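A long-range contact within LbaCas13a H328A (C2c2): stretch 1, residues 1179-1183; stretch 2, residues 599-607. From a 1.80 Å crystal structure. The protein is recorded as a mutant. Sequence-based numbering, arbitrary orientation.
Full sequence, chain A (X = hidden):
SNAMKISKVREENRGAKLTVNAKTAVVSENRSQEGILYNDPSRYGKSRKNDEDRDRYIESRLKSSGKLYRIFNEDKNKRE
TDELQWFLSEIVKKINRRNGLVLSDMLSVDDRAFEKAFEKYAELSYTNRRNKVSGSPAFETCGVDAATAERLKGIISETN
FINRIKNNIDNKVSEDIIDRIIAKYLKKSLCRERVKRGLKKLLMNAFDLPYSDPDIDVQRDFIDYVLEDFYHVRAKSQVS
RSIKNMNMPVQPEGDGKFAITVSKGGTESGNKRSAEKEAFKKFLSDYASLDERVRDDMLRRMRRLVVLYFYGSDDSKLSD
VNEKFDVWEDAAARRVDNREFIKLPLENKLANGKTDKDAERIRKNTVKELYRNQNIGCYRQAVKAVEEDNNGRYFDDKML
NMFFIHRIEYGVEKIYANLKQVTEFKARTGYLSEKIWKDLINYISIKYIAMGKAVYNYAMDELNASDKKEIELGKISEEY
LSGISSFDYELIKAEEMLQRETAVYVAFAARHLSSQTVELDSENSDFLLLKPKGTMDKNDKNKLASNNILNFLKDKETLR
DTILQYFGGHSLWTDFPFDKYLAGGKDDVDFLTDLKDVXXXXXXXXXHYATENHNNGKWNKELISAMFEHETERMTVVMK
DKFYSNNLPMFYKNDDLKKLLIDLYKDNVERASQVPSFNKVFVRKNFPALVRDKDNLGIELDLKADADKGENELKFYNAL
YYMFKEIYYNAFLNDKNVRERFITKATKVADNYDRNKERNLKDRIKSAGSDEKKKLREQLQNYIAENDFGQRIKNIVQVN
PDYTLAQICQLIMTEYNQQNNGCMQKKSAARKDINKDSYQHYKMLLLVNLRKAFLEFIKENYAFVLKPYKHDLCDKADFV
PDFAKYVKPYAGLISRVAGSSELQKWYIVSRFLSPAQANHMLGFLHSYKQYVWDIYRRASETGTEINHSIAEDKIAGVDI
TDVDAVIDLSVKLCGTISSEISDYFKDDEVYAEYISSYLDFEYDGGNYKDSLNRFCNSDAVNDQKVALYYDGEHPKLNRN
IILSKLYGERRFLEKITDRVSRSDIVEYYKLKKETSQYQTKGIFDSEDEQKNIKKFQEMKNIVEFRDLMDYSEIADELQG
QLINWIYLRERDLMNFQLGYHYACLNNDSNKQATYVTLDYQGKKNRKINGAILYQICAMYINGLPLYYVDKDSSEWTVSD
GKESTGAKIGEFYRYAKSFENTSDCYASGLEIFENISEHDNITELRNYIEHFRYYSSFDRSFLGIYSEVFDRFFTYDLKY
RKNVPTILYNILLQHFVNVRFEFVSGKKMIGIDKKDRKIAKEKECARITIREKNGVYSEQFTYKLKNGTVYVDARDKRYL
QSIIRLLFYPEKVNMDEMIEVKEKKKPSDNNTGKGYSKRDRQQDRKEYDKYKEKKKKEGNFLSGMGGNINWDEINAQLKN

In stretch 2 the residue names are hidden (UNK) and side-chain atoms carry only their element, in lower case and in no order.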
# COMPACT_ATOMS: atom_id res chain seq x y z
N MET A 1179 17.05 16.97 11.34
CA MET A 1179 15.72 17.55 11.27
C MET A 1179 14.63 16.50 11.40
O MET A 1179 13.51 16.82 11.80
CB MET A 1179 15.53 18.30 9.95
CG MET A 1179 16.35 19.55 9.83
SD MET A 1179 15.81 20.51 8.39
CE MET A 1179 16.66 19.67 7.08
N TYR A 1180 14.92 15.26 11.03
CA TYR A 1180 13.89 14.24 10.91
C TYR A 1180 13.97 13.14 11.95
O TYR A 1180 13.12 12.24 11.93
CB TYR A 1180 13.97 13.60 9.52
CG TYR A 1180 13.79 14.63 8.42
CD1 TYR A 1180 12.53 15.08 8.09
CD2 TYR A 1180 14.88 15.15 7.74
CE1 TYR A 1180 12.35 16.02 7.08
CE2 TYR A 1180 14.72 16.10 6.74
CZ TYR A 1180 13.44 16.53 6.42
OH TYR A 1180 13.27 17.48 5.43
N ILE A 1181 14.96 13.17 12.83
CA ILE A 1181 15.16 12.08 13.79
C ILE A 1181 14.99 12.63 15.19
O ILE A 1181 15.77 13.49 15.63
CB ILE A 1181 16.53 11.41 13.61
CG1 ILE A 1181 16.60 10.71 12.26
CG2 ILE A 1181 16.78 10.38 14.73
CD1 ILE A 1181 18.04 10.35 11.87
N ASN A 1182 13.96 12.15 15.88
CA ASN A 1182 13.71 12.51 17.27
C ASN A 1182 14.87 12.02 18.11
O ASN A 1182 15.16 10.83 18.12
CB ASN A 1182 12.40 11.86 17.73
CG ASN A 1182 11.81 12.51 18.97
OD1 ASN A 1182 12.50 13.22 19.72
ND2 ASN A 1182 10.53 12.26 19.19
N GLY A 1183 15.54 12.95 18.80
CA GLY A 1183 16.66 12.60 19.64
C GLY A 1183 18.02 12.94 19.05
O GLY A 1183 19.02 12.78 19.74
N UNK A 599 4.29 9.02 23.97
CA UNK A 599 3.83 8.93 22.59
C UNK A 599 4.73 9.76 21.69
O UNK A 599 5.17 9.30 20.63
c UNK A 599 1.90 9.47 20.99
c UNK A 599 0.05 8.97 23.44
c UNK A 599 1.46 8.42 23.24
c UNK A 599 2.36 9.38 22.47
N UNK A 600 5.03 10.99 22.12
CA UNK A 600 5.89 11.87 21.34
C UNK A 600 7.24 11.22 21.08
O UNK A 600 7.81 11.39 20.01
c UNK A 600 8.84 15.64 19.91
o UNK A 600 9.74 16.40 19.22
c UNK A 600 6.65 14.73 20.15
c UNK A 600 8.35 14.23 21.75
c UNK A 600 9.25 15.01 21.06
c UNK A 600 7.04 14.09 21.31
c UNK A 600 6.08 13.21 22.06
c UNK A 600 7.54 15.51 19.44
N UNK A 601 7.77 10.48 22.06
CA UNK A 601 9.09 9.90 21.89
C UNK A 601 9.13 8.87 20.77
O UNK A 601 10.21 8.57 20.27
c UNK A 601 9.58 9.27 23.20
o UNK A 601 8.89 8.08 23.51
N UNK A 602 7.97 8.37 20.36
CA UNK A 602 7.92 7.45 19.24
C UNK A 602 7.77 8.17 17.90
O UNK A 602 7.97 7.56 16.85
c UNK A 602 6.91 2.41 18.95
s UNK A 602 5.90 3.84 19.27
c UNK A 602 6.77 6.45 19.41
c UNK A 602 7.04 5.12 18.73
N UNK A 603 7.41 9.45 17.92
CA UNK A 603 7.27 10.17 16.65
C UNK A 603 8.65 10.47 16.09
O UNK A 603 9.53 10.96 16.80
c UNK A 603 4.33 15.20 16.40
n UNK A 603 3.03 15.02 16.33
c UNK A 603 5.98 12.01 15.49
c UNK A 603 4.75 12.87 15.71
n UNK A 603 5.17 14.20 16.11
n UNK A 603 4.82 16.37 16.75
c UNK A 603 6.48 11.46 16.83
N UNK A 604 8.83 10.19 14.79
CA UNK A 604 10.13 10.37 14.14
C UNK A 604 11.23 9.61 14.87
O UNK A 604 12.40 10.00 14.82
n UNK A 604 10.00 12.73 11.84
o UNK A 604 8.51 13.10 13.47
c UNK A 604 9.57 12.61 13.08
c UNK A 604 10.49 11.86 14.04
N UNK A 605 10.88 8.53 15.55
CA UNK A 605 11.85 7.67 16.23
C UNK A 605 12.34 6.64 15.23
O UNK A 605 11.64 5.68 14.91
c UNK A 605 12.27 6.29 18.33
o UNK A 605 11.88 5.45 19.17
c UNK A 605 11.23 7.00 17.46
o UNK A 605 13.48 6.58 18.19
N UNK A 606 13.56 6.84 14.73
CA UNK A 606 14.11 6.00 13.67
C UNK A 606 14.40 4.60 14.18
O UNK A 606 15.03 4.45 15.24
o UNK A 606 16.10 5.68 12.33
c UNK A 606 15.39 6.62 13.12
N UNK A 607 13.97 3.58 13.43
CA UNK A 607 14.35 2.21 13.76
C UNK A 607 15.80 1.94 13.41
O UNK A 607 16.41 1.03 13.99
c UNK A 607 11.67 1.56 14.77
c UNK A 607 11.02 0.68 12.64
c UNK A 607 10.34 1.50 15.19
c UNK A 607 9.35 1.03 14.32
c UNK A 607 13.46 1.21 13.01
c UNK A 607 9.69 0.61 13.06
c UNK A 607 12.02 1.16 13.49
O HOH W 1 15.15 8.25 16.75

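Position 599 carries four side-chain carbons, forked at the first, with one arm two carbons long. It lies in a helix that begins earlier in the chain, and its side chain is out of reach of stretch 1. Beta-branching with an extended arm identifies Ile599.

Position 600 has one carbon leading to a six-carbon ring that bears an oxygen, which is Tyr600. Its CA-to-CB bond points sideways, yet the ring comes nearer: Asn1182 ND2 sits over one face, 3.6 Å from Tyr600 CE2.

At position 601 the side chain is one carbon and one oxygen; its CA-to-CB bond points sideways and CB stays 5.1 Å from Asn1182 ND2. The nearest approach is by the backbone, O of 601 to Asn1182 ND2 at 3.9 Å. This is Ser601.

Position 602 shows two carbons, a sulfur and a terminal carbon, unbranched, the mark of a thioether: Met602. Its CA-to-CB bond points away from stretch 1. A type II beta turn starts here and runs to position 605, whose N makes a weak 3.3 Å hydrogen bond to Met602 O.

Position 603 has three carbons, a nitrogen, then a carbon with two more nitrogens. That guanidinium makes it Arg603; its end leads away, so the backbone supplies the contact here.

Position 604 has two carbons, the second carrying one oxygen and one nitrogen: a carboxamide, hence Asn604. The nitrogen, Asn604 ND2, donates to Tyr1180 O at 3.2 Å (146°). The positive phi, 56°, fits the third position of a type II turn.

Position 605 has two carbons with two oxygens on the second. The carboxylate gives Asp605, whose CA-to-CB bond points away from stretch 1. A water donates to Asp605 OD1 and to Asn1182 O, at 2.8 and 2.9 Å from its oxygen.

Position 606 has one carbon and one oxygen, Ser606. Ser606 CB lies 4.3 Å from Ile1181 CG2, and Ser606 N donates to the same water over 2.9 Å.

Position 607 bears one carbon and a six-carbon ring without a heteroatom: Phe607, whose side chain is out of reach of stretch 1.

The contact centres on Asn1182, which contributes 117 of the 325 Å² buried. Its N donates to Asn604 O (2.9 Å, 164°), while its ND2 donates to Arg603 O (2.9 Å, 155°). Asn1182 ND2 is also 3.0 Å from Tyr600 O, but the angle is poor and that carbonyl instead accepts from Arg603 N at 2.9 Å. Asn604 ND2 returns a bond to the other backbone, so two asparagines, each pointing toward the opposing stretch, tie a loop to a turn across at least 575 residues of sequence.

Stretch 2 (599-607) IYSMRNDSF
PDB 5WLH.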